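Local coordinates for ATP-citrate lyase beta-subunit (Chlorobium limicola, PDB 6HXJ), which probably catalyses, together with its partner subunit, the ATP-dependent cleavage of citrate with coenzyme A to give acetyl-CoA and oxaloacetate, at residues 183-188 and 209-214; 9-14 and 220-225. One frame throughout, in Å; residues are numbered along the deposited sequence.

Contact 1 of 2, residues 183-188 and 209-214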
ATOM      1  N   ASP A 183     -37.962  11.475 -44.959  1.00 81.91           N
ATOM      2  CA  ASP A 183     -37.019  10.578 -45.636  1.00 80.06           C
ATOM      3  C   ASP A 183     -37.727   9.604 -46.620  1.00 80.70           C
ATOM      4  O   ASP A 183     -37.366   8.435 -46.686  1.00 80.99           O
ATOM      5  CB  ASP A 183     -36.133   9.802 -44.608  1.00 82.82           C
ATOM      6  CG  ASP A 183     -34.825  10.507 -44.242  1.00 95.14           C
ATOM      7  OD1 ASP A 183     -33.873  10.502 -45.093  1.00 94.08           O
ATOM      8  OD2 ASP A 183     -34.712  10.991 -43.087  1.00 99.55           O
ATOM      9  N   ALA A 184     -38.739  10.073 -47.354  1.00 75.19           N
ATOM     10  CA  ALA A 184     -39.472   9.203 -48.272  1.00 73.89           C
ATOM     11  C   ALA A 184     -38.673   8.916 -49.506  1.00 77.33           C
ATOM     12  O   ALA A 184     -37.821   9.707 -49.873  1.00 79.82           O
ATOM     13  CB  ALA A 184     -40.810   9.825 -48.657  1.00 74.59           C
ATOM     14  N   GLN A 185     -38.957   7.803 -50.166  1.00 70.82           N
ATOM     15  CA  GLN A 185     -38.391   7.425 -51.453  1.00 68.85           C
ATOM     16  C   GLN A 185     -39.432   7.831 -52.503  1.00 74.07           C
ATOM     17  O   GLN A 185     -39.101   8.298 -53.591  1.00 73.54           O
ATOM     18  CB  GLN A 185     -38.106   5.927 -51.490  1.00 70.19           C
ATOM     19  CG  GLN A 185     -36.952   5.566 -50.559  1.00 83.29           C
ATOM     20  CD  GLN A 185     -36.841   4.099 -50.201  1.00 99.73           C
ATOM     21  OE1 GLN A 185     -37.799   3.319 -50.242  1.00 90.44           O
ATOM     22  NE2 GLN A 185     -35.657   3.710 -49.773  1.00 97.83           N
ATOM     23  N   SER A 186     -40.705   7.717 -52.137  1.00 73.43           N
ATOM     24  CA  SER A 186     -41.850   8.042 -52.977  1.00 74.98           C
ATOM     25  C   SER A 186     -43.162   8.045 -52.178  1.00 81.26           C
ATOM     26  O   SER A 186     -43.299   7.319 -51.190  1.00 80.91           O
ATOM     27  CB  SER A 186     -41.967   7.073 -54.157  1.00 79.69           C
ATOM     28  OG  SER A 186     -42.166   5.738 -53.725  1.00 90.53           O
ATOM     29  N   ILE A 187     -44.128   8.868 -52.635  1.00 79.52           N
ATOM     30  CA  ILE A 187     -45.487   9.025 -52.094  1.00 81.36           C
ATOM     31  C   ILE A 187     -46.425   9.159 -53.294  1.00 87.68           C
ATOM     32  O   ILE A 187     -46.214  10.056 -54.107  1.00 87.51           O
ATOM     33  CB  ILE A 187     -45.588  10.275 -51.174  1.00 84.71           C
ATOM     34  CG1 ILE A 187     -44.557  10.247 -50.001  1.00 84.10           C
ATOM     35  CG2 ILE A 187     -47.033  10.459 -50.676  1.00 87.07           C
ATOM     36  CD1 ILE A 187     -44.245  11.592 -49.326  1.00 90.94           C
ATOM     37  N   GLU A 188     -47.440   8.283 -53.405  1.00 87.03           N
ATOM     38  CA  GLU A 188     -48.377   8.263 -54.517  1.00 89.44           C
ATOM     39  C   GLU A 188     -49.802   8.333 -53.987  1.00 97.89           C
ATOM     40  O   GLU A 188     -50.208   7.493 -53.184  1.00100.85           O
ATOM     41  CB  GLU A 188     -48.158   7.022 -55.406  1.00 91.40           C
ATOM     42  CG  GLU A 188     -48.758   7.167 -56.795  1.00106.32           C
ATOM     43  CD  GLU A 188     -49.569   5.998 -57.324  1.00134.17           C
ATOM     44  OE1 GLU A 188     -50.477   5.519 -56.605  1.00137.39           O
ATOM     45  OE2 GLU A 188     -49.334   5.601 -58.489  1.00125.14           O
ATOM     46  N   ASN A 209     -43.488   5.004 -49.696  1.00 80.07           N
ATOM     47  CA  ASN A 209     -42.221   4.289 -49.469  1.00 79.20           C
ATOM     48  C   ASN A 209     -41.260   5.201 -48.721  1.00 80.55           C
ATOM     49  O   ASN A 209     -41.006   6.318 -49.187  1.00 78.39           O
ATOM     50  CB  ASN A 209     -41.586   3.818 -50.769  1.00 79.34           C
ATOM     51  CG  ASN A 209     -42.479   2.904 -51.550  1.00 99.54           C
ATOM     52  OD1 ASN A 209     -42.581   1.708 -51.266  1.00 87.32           O
ATOM     53  ND2 ASN A 209     -43.202   3.465 -52.510  1.00 93.75           N
ATOM     54  N   VAL A 210     -40.776   4.768 -47.546  1.00 77.24           N
ATOM     55  CA  VAL A 210     -39.830   5.590 -46.776  1.00 76.02           C
ATOM     56  C   VAL A 210     -38.478   4.902 -46.690  1.00 79.21           C
ATOM     57  O   VAL A 210     -38.385   3.686 -46.801  1.00 81.12           O
ATOM     58  CB  VAL A 210     -40.337   6.105 -45.395  1.00 80.58           C
ATOM     59  CG1 VAL A 210     -41.478   7.102 -45.577  1.00 80.19           C
ATOM     60  CG2 VAL A 210     -40.732   4.974 -44.458  1.00 82.30           C
ATOM     61  N   ASP A 211     -37.417   5.679 -46.524  1.00 74.39           N
ATOM     62  CA  ASP A 211     -36.076   5.104 -46.395  1.00 73.73           C
ATOM     63  C   ASP A 211     -35.886   4.634 -44.915  1.00 78.71           C
ATOM     64  O   ASP A 211     -35.546   5.444 -44.041  1.00 79.08           O
ATOM     65  CB  ASP A 211     -35.024   6.120 -46.875  1.00 73.82           C
ATOM     66  CG  ASP A 211     -33.566   5.783 -46.553  1.00 83.71           C
ATOM     67  OD1 ASP A 211     -33.251   4.574 -46.354  1.00 84.72           O
ATOM     68  OD2 ASP A 211     -32.733   6.713 -46.555  1.00 86.92           O
ATOM     69  N   TYR A 212     -36.160   3.333 -44.641  1.00 75.34           N
ATOM     70  CA  TYR A 212     -36.151   2.779 -43.274  1.00 77.22           C
ATOM     71  C   TYR A 212     -34.807   2.825 -42.558  1.00 82.11           C
ATOM     72  O   TYR A 212     -34.819   2.822 -41.339  1.00 83.68           O
ATOM     73  CB  TYR A 212     -36.753   1.365 -43.190  1.00 79.42           C
ATOM     74  CG  TYR A 212     -37.433   1.088 -41.867  1.00 82.55           C
ATOM     75  CD1 TYR A 212     -38.549   1.817 -41.465  1.00 83.44           C
ATOM     76  CD2 TYR A 212     -36.954   0.102 -41.008  1.00 87.18           C
ATOM     77  CE1 TYR A 212     -39.159   1.586 -40.235  1.00 87.18           C
ATOM     78  CE2 TYR A 212     -37.566  -0.150 -39.777  1.00 90.83           C
ATOM     79  CZ  TYR A 212     -38.669   0.594 -39.397  1.00 98.70           C
ATOM     80  OH  TYR A 212     -39.270   0.351 -38.183  1.00105.49           O
ATOM     81  N   ASP A 213     -33.676   2.959 -43.270  1.00 79.05           N
ATOM     82  CA  ASP A 213     -32.342   3.104 -42.671  1.00 81.34           C
ATOM     83  C   ASP A 213     -32.243   4.383 -41.830  1.00 86.21           C
ATOM     84  O   ASP A 213     -31.404   4.477 -40.932  1.00 88.28           O
ATOM     85  CB  ASP A 213     -31.285   3.178 -43.783  1.00 82.50           C
ATOM     86  CG  ASP A 213     -31.117   1.915 -44.605  1.00 99.71           C
ATOM     87  OD1 ASP A 213     -30.894   0.834 -43.999  1.00101.02           O
ATOM     88  OD2 ASP A 213     -31.132   2.016 -45.862  1.00112.61           O
ATOM     89  N   ALA A 214     -33.115   5.344 -42.138  1.00 80.57           N
ATOM     90  CA  ALA A 214     -33.196   6.660 -41.537  1.00 79.83           C
ATOM     91  C   ALA A 214     -33.949   6.685 -40.250  1.00 83.09           C
ATOM     92  O   ALA A 214     -33.998   7.735 -39.626  1.00 83.97           O
ATOM     93  CB  ALA A 214     -33.861   7.599 -42.510  1.00 78.32           C
TER
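The carboxylate of D183 carries the methyl of A214 over one face, with A214 CB 3.5 Å from D183 CG. The extended Q185 chain lays its terminal amide face-on over the backbone that joins V210 to D211: Q185 CD is 3.8 Å from V210 O and Q185 NE2 3.7 Å from D211 CA. That amide is almost parallel to the D211 carboxylate, 7° apart, but turned 33° from the amide of N209. N209 uses the N-H side of its own amide, ND2 giving a 2.8 Å hydrogen bond to S186 OG, on the face of the sheet the two residues share.

Beneath these groups is a classic beta bulge in the antiparallel hairpin of strands 184-195 and 200-210, within the ATP-grasp region. Q185 and S186 both face N209, whose carbonyl O takes Q185 N at 2.7 Å from above its plane and S186 N at 3.3 Å on a lone pair. N209 N returns a bond to S186 O, and D211 N closes the end with a 2.8 Å bond to D183 O.

D183 OD1 and D211 OD2 stand 4.2 Å apart with like charge. The salt bridge from R217 to D183, and a hydrogen bond between D211 OD2 and the backbone of another protein's chain, probably ease this repulsion. Q185 NE2 is hydrogen-bonded to an acidic side chain of that protein, tying the hairpin end to the assembly.

Contact 2 of 2, residues 9-14 and 220-225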
ATOM      1  N   ALA A   9     -48.910   5.715 -43.272  1.00102.86           N
ATOM      2  CA  ALA A   9     -48.806   6.719 -44.308  1.00101.74           C
ATOM      3  C   ALA A   9     -49.738   7.878 -43.974  1.00110.06           C
ATOM      4  O   ALA A   9     -49.293   9.024 -43.899  1.00109.43           O
ATOM      5  CB  ALA A   9     -49.177   6.111 -45.641  1.00102.30           C
ATOM      6  N   MET A  10     -51.011   7.568 -43.689  1.00110.36           N
ATOM      7  CA  MET A  10     -52.013   8.565 -43.324  1.00112.00           C
ATOM      8  C   MET A  10     -51.594   9.360 -42.106  1.00114.15           C
ATOM      9  O   MET A  10     -51.749  10.574 -42.100  1.00114.18           O
ATOM     10  CB  MET A  10     -53.364   7.909 -43.118  1.00117.11           C
ATOM     11  CG  MET A  10     -53.901   7.332 -44.382  1.00121.68           C
ATOM     12  SD  MET A  10     -55.674   7.117 -44.479  1.00129.41           S
ATOM     13  CE  MET A  10     -55.717   5.646 -45.520  1.00125.47           C
ATOM     14  N   LYS A  11     -51.006   8.702 -41.108  1.00109.44           N
ATOM     15  CA  LYS A  11     -50.527   9.378 -39.912  1.00109.56           C
ATOM     16  C   LYS A  11     -49.535  10.489 -40.272  1.00110.30           C
ATOM     17  O   LYS A  11     -49.638  11.592 -39.734  1.00110.25           O
ATOM     18  CB  LYS A  11     -49.915   8.362 -38.935  1.00113.23           C
ATOM     19  CG  LYS A  11     -49.153   8.994 -37.780  1.00139.30           C
ATOM     20  CD  LYS A  11     -48.965   8.045 -36.613  1.00157.87           C
ATOM     21  CE  LYS A  11     -47.662   8.322 -35.895  1.00170.50           C
ATOM     22  NZ  LYS A  11     -47.736   7.946 -34.458  1.00181.34           N
ATOM     23  N   LEU A  12     -48.601  10.205 -41.204  1.00103.37           N
ATOM     24  CA  LEU A  12     -47.590  11.173 -41.652  1.00 99.65           C
ATOM     25  C   LEU A  12     -48.209  12.243 -42.479  1.00101.38           C
ATOM     26  O   LEU A  12     -47.760  13.376 -42.449  1.00 99.98           O
ATOM     27  CB  LEU A  12     -46.501  10.481 -42.441  1.00 97.45           C
ATOM     28  CG  LEU A  12     -45.897   9.283 -41.733  1.00102.66           C
ATOM     29  CD1 LEU A  12     -44.555   8.954 -42.312  1.00100.60           C
ATOM     30  CD2 LEU A  12     -45.763   9.537 -40.228  1.00106.45           C
ATOM     31  N   PHE A  13     -49.239  11.897 -43.229  1.00 98.41           N
ATOM     32  CA  PHE A  13     -49.955  12.886 -44.005  1.00 98.60           C
ATOM     33  C   PHE A  13     -50.548  13.853 -43.027  1.00104.63           C
ATOM     34  O   PHE A  13     -50.280  15.044 -43.123  1.00104.50           O
ATOM     35  CB  PHE A  13     -51.063  12.233 -44.802  1.00101.20           C
ATOM     36  CG  PHE A  13     -50.582  11.542 -46.035  1.00100.76           C
ATOM     37  CD1 PHE A  13     -49.233  11.521 -46.354  1.00102.46           C
ATOM     38  CD2 PHE A  13     -51.475  10.921 -46.889  1.00102.76           C
ATOM     39  CE1 PHE A  13     -48.784  10.872 -47.501  1.00102.68           C
ATOM     40  CE2 PHE A  13     -51.030  10.290 -48.043  1.00104.98           C
ATOM     41  CZ  PHE A  13     -49.689  10.263 -48.343  1.00101.99           C
ATOM     42  N   ASN A  14     -51.289  13.326 -42.042  1.00102.63           N
ATOM     43  CA  ASN A  14     -51.910  14.068 -40.965  1.00104.29           C
ATOM     44  C   ASN A  14     -50.913  15.009 -40.329  1.00109.08           C
ATOM     45  O   ASN A  14     -51.175  16.201 -40.220  1.00110.59           O
ATOM     46  CB  ASN A  14     -52.406  13.087 -39.941  1.00103.88           C
ATOM     47  CG  ASN A  14     -53.798  13.326 -39.527  1.00129.83           C
ATOM     48  OD1 ASN A  14     -54.701  13.511 -40.341  1.00131.80           O
ATOM     49  ND2 ASN A  14     -53.966  13.480 -38.227  1.00119.48           N
ATOM     50  N   ASP A 220     -40.908   9.079 -34.088  1.00112.78           N
ATOM     51  CA  ASP A 220     -42.343   8.952 -34.299  1.00114.14           C
ATOM     52  C   ASP A 220     -42.727   7.784 -35.225  1.00116.09           C
ATOM     53  O   ASP A 220     -43.921   7.560 -35.445  1.00116.45           O
ATOM     54  CB  ASP A 220     -42.929  10.291 -34.791  1.00116.11           C
ATOM     55  CG  ASP A 220     -42.704  10.651 -36.254  1.00128.91           C
ATOM     56  OD1 ASP A 220     -41.546  10.529 -36.731  1.00128.09           O
ATOM     57  OD2 ASP A 220     -43.672  11.102 -36.906  1.00137.21           O
ATOM     58  N   TRP A 221     -41.733   7.036 -35.742  1.00109.99           N
ATOM     59  CA  TRP A 221     -41.943   5.909 -36.647  1.00107.34           C
ATOM     60  C   TRP A 221     -42.295   4.639 -35.898  1.00115.84           C
ATOM     61  O   TRP A 221     -41.512   3.679 -35.876  1.00116.16           O
ATOM     62  CB  TRP A 221     -40.726   5.699 -37.563  1.00102.04           C
ATOM     63  CG  TRP A 221     -40.630   6.626 -38.748  1.00 99.09           C
ATOM     64  CD1 TRP A 221     -41.355   7.766 -38.974  1.00101.55           C
ATOM     65  CD2 TRP A 221     -39.728   6.501 -39.852  1.00 95.37           C
ATOM     66  NE1 TRP A 221     -40.980   8.337 -40.164  1.00 97.71           N
ATOM     67  CE2 TRP A 221     -39.971   7.590 -40.720  1.00 97.55           C
ATOM     68  CE3 TRP A 221     -38.746   5.565 -40.204  1.00 94.99           C
ATOM     69  CZ2 TRP A 221     -39.252   7.773 -41.911  1.00 93.81           C
ATOM     70  CZ3 TRP A 221     -38.034   5.752 -41.380  1.00 93.30           C
ATOM     71  CH2 TRP A 221     -38.294   6.838 -42.222  1.00 92.12           C
ATOM     72  N   ASP A 222     -43.479   4.622 -35.298  1.00115.82           N
ATOM     73  CA  ASP A 222     -43.987   3.451 -34.588  1.00119.35           C
ATOM     74  C   ASP A 222     -44.668   2.502 -35.590  1.00121.35           C
ATOM     75  O   ASP A 222     -45.879   2.309 -35.544  1.00124.49           O
ATOM     76  CB  ASP A 222     -44.904   3.844 -33.398  1.00126.15           C
ATOM     77  CG  ASP A 222     -46.070   4.802 -33.655  1.00138.45           C
ATOM     78  OD1 ASP A 222     -45.996   5.601 -34.616  1.00137.93           O
ATOM     79  OD2 ASP A 222     -47.061   4.749 -32.889  1.00144.48           O
ATOM     80  N   PHE A 223     -43.882   1.960 -36.537  1.00112.60           N
ATOM     81  CA  PHE A 223     -44.308   1.024 -37.587  1.00110.54           C
ATOM     82  C   PHE A 223     -43.105   0.249 -38.152  1.00114.56           C
ATOM     83  O   PHE A 223     -41.960   0.699 -38.036  1.00112.01           O
ATOM     84  CB  PHE A 223     -45.062   1.734 -38.739  1.00108.77           C
ATOM     85  CG  PHE A 223     -44.274   2.791 -39.488  1.00105.47           C
ATOM     86  CD1 PHE A 223     -43.377   2.438 -40.495  1.00104.61           C
ATOM     87  CD2 PHE A 223     -44.434   4.136 -39.194  1.00106.32           C
ATOM     88  CE1 PHE A 223     -42.620   3.408 -41.153  1.00101.58           C
ATOM     89  CE2 PHE A 223     -43.703   5.107 -39.882  1.00105.53           C
ATOM     90  CZ  PHE A 223     -42.809   4.737 -40.863  1.00100.32           C
ATOM     91  N   LYS A 224     -43.383  -0.883 -38.807  1.00113.99           N
ATOM     92  CA  LYS A 224     -42.393  -1.738 -39.456  1.00113.61           C
ATOM     93  C   LYS A 224     -42.713  -1.782 -40.955  1.00116.10           C
ATOM     94  O   LYS A 224     -43.875  -1.594 -41.337  1.00115.73           O
ATOM     95  CB  LYS A 224     -42.412  -3.153 -38.849  1.00120.94           C
ATOM     96  CG  LYS A 224     -41.514  -3.315 -37.612  1.00138.00           C
ATOM     97  CD  LYS A 224     -41.845  -4.584 -36.811  1.00151.36           C
ATOM     98  CE  LYS A 224     -41.512  -4.431 -35.340  1.00164.49           C
ATOM     99  NZ  LYS A 224     -42.011  -5.570 -34.525  1.00177.32           N
ATOM    100  N   PRO A 225     -41.732  -2.029 -41.840  1.00111.66           N
ATOM    101  CA  PRO A 225     -42.055  -2.020 -43.271  1.00110.11           C
ATOM    102  C   PRO A 225     -42.701  -3.301 -43.759  1.00117.79           C
ATOM    103  O   PRO A 225     -42.488  -4.360 -43.172  1.00119.26           O
ATOM    104  CB  PRO A 225     -40.709  -1.774 -43.941  1.00109.47           C
ATOM    105  CG  PRO A 225     -39.685  -1.604 -42.813  1.00114.38           C
ATOM    106  CD  PRO A 225     -40.290  -2.242 -41.614  1.00112.88           C
TER
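The close-packed part of this contact gathers around the indole of W221, which reaches back toward helix 6-15 although its CB leaves the backbone pointing away from it. L12 presents CD1 obliquely to the ring, 4.2 Å from W221 NE1, while its other methyl, CD2, sits 4.2 Å from D220 OD2. One face of the indole is covered by F223, whose CZ lies 3.6 Å above the ring plane toward the rim, and the ring of H218 also stacks on W221. The buried indole N-H is not left to the leucine: NE1 gives its hydrogen bond to E182. M208 of strand 200-210 also packs against L12.

The solvent side is looser and polar. K11 sets off with CG anti to the backbone N (chi1 169°) and bends at chi3; its chain crosses that of D222 at about a right angle and brings NZ to the carboxylate. NZ makes a 2.9 Å salt bridge to D222 OD1, on the syn lone pair, with D222 OD2 farther off at 3.6 Å. K11 CE passes 3.8 Å from D220 O, on a loop folded into successive inverse gamma turns at W221 and D222. An alanine in place of K11 would remove this ammonium and probably leave the exposed D222 without its tie to the helix.

D220 OD2 bridges to K15, so two lysines of the N-terminal helix pair with two aspartates of the loop. The result is an apolar contact at L12 bordered by charge pairs, of which the exposed one at D222 is likely to be weakened by solvent.

Contact 1 pairs strands 184-195 and 200-210; contact 2 joins helix 6-15 to the loop that follows strand 200-210. Both are partly buried, but contact 1 lies closer to the centre of the chain and has no exposed residue among those that touch, whereas contact 2 includes the exposed D222. Contact 1 is backbone-bonded and its acidic end meets the chain of another protein; contact 2 touches no other chain and works mainly through side chains, with no backbone hydrogen bond across it and about half the buried area. They meet directly: Y212 OH is 2.7 Å from F223 O, a probable hydrogen bond, and F13 CZ lies 3.5 Å from I187 CG2.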